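Cellulosomal family-48 processive glycoside hydrolase (Bacteroides cellulosolvens, PDB 2Y3N) probably cleaves cellulose processively as a cellobiosidase, the piece in this structure being its calcium-binding dockerin domain, paired with a cohesin. Local coordinates at residues I15-A18 with D19-I22. Numbering follows the deposited sequence.
Sequences INMA and DVMI. With CA (calcium ion), chain G.
A capping box formed by Asn16 and Asp19 closes the first calcium loop of the dockerin domain and starts the helix that follows it, as in EF-hand-like loops. Asp19 holds the calcium ion with both carboxylate oxygens, OD1 and OD2 each 2.5 Å from the metal. Its OD2 also accepts from Asn16 N at 3.0 Å, an almost straight bond (164°). A carboxylate suits this double task: it has two oxygens for the metal, and one can still accept an N-H with its anti lone pair. With CG beside its own backbone N (chi1 -58°), the carboxylate reaches back over the start of the helix to both partners. Asparagine suits the N-cap because its side-chain oxygen can accept: Asn16 OD1 takes a weak bond from Ala18 N at 3.2 Å and one from a water that is itself a calcium ligand, 2.7 Å from OD1. Asn16 ND2 hydrogen-bonds to the backbone of the other protein's chain, the cohesin. The first turn of the helix follows: Val20 N bonds to Asn16 O, and Met21 N lies 2.8 Å from Met17 O. Met17 CG, anti to the backbone N, lies 3.7 Å from Met21 CE, and the bend at chi2 brings SD to 3.8 Å from Val20 CB, beside the cohesin. Asp8, Asn10, Asp12 and Val14 complete the metal site ahead of helix 17-26, while the Ile15 backbone hydrogen-bonds with Gly61 and Lys62, just beyond helix 50-59.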
loop_
_atom_site.group_PDB
_atom_site.type_symbol
_atom_site.label_atom_id
_atom_site.label_comp_id
_atom_site.label_asym_id
_atom_site.label_seq_id
_atom_site.Cartn_x
_atom_site.Cartn_y
_atom_site.Cartn_z
ATOM N N ILE D 15 5.242 12.644 4.217
ATOM C CA ILE D 15 3.836 12.452 4.461
ATOM C C ILE D 15 3.557 11.028 4.042
ATOM O O ILE D 15 3.559 10.735 2.863
ATOM C CB ILE D 15 2.963 13.369 3.586
ATOM C CG1 ILE D 15 3.365 14.859 3.715
ATOM C CG2 ILE D 15 1.413 13.143 3.848
ATOM C CD1 ILE D 15 3.500 15.289 5.066
ATOM N N ASN D 16 3.251 10.174 5.011
ATOM C CA ASN D 16 2.855 8.808 4.734
ATOM C C ASN D 16 1.736 8.294 5.693
ATOM O O ASN D 16 0.978 9.078 6.319
ATOM C CB ASN D 16 4.091 7.883 4.749
ATOM C CG ASN D 16 4.876 7.938 6.099
ATOM O OD1 ASN D 16 4.290 8.157 7.160
ATOM N ND2 ASN D 16 6.198 7.714 6.040
ATOM N N MET D 17 1.622 6.985 5.786
ATOM C CA MET D 17 0.471 6.353 6.483
ATOM C C MET D 17 0.589 6.525 8.001
ATOM O O MET D 17 -0.431 6.523 8.734
ATOM C CB MET D 17 0.364 4.860 6.082
ATOM C CG MET D 17 -0.861 4.147 6.665
ATOM S SD MET D 17 -2.424 4.865 6.165
ATOM C CE MET D 17 -2.605 4.129 4.536
ATOM N N ALA D 18 1.828 6.692 8.482
ATOM C CA ALA D 18 2.071 6.940 9.907
ATOM C C ALA D 18 1.440 8.243 10.318
ATOM O O ALA D 18 0.958 8.352 11.453
ATOM C CB ALA D 18 3.585 6.909 10.269
ATOM N N ASP D 19 1.484 9.247 9.440
ATOM C CA ASP D 19 0.720 10.477 9.668
ATOM C C ASP D 19 -0.790 10.262 9.626
ATOM O O ASP D 19 -1.530 10.781 10.471
ATOM C CB ASP D 19 1.076 11.541 8.644
ATOM C CG ASP D 19 2.533 11.857 8.661
ATOM O OD1 ASP D 19 3.014 12.350 9.690
ATOM O OD2 ASP D 19 3.179 11.556 7.657
ATOM N N VAL D 20 -1.259 9.510 8.645
ATOM C CA VAL D 20 -2.725 9.272 8.560
ATOM C C VAL D 20 -3.227 8.511 9.818
ATOM O O VAL D 20 -4.337 8.705 10.263
ATOM C CB VAL D 20 -3.079 8.473 7.299
ATOM C CG1 VAL D 20 -4.556 8.317 7.188
ATOM C CG2 VAL D 20 -2.536 9.155 6.068
ATOM N N MET D 21 -2.390 7.644 10.374
ATOM C CA MET D 21 -2.724 6.848 11.559
ATOM C C MET D 21 -2.869 7.725 12.835
ATOM O O MET D 21 -3.511 7.320 13.802
ATOM C CB MET D 21 -1.588 5.875 11.753
ATOM C CG MET D 21 -1.909 4.550 12.355
ATOM S SD MET D 21 -3.096 3.518 11.515
ATOM C CE MET D 21 -2.434 3.359 9.884
ATOM N N ILE D 22 -2.254 8.912 12.816
ATOM C CA ILE D 22 -2.385 9.909 13.853
ATOM C C ILE D 22 -3.730 10.609 13.760
ATOM O O ILE D 22 -4.345 10.884 14.778
ATOM C CB ILE D 22 -1.219 11.002 13.815
ATOM C CG1 ILE D 22 0.175 10.385 14.020
ATOM C CG2 ILE D 22 -1.478 12.127 14.834
ATOM C CD1 ILE D 22 0.327 9.602 15.294
HETATM CA CA CA G . 5.307 12.322 8.711
HETATM O O HOH W 1 5.544 9.884 8.886
#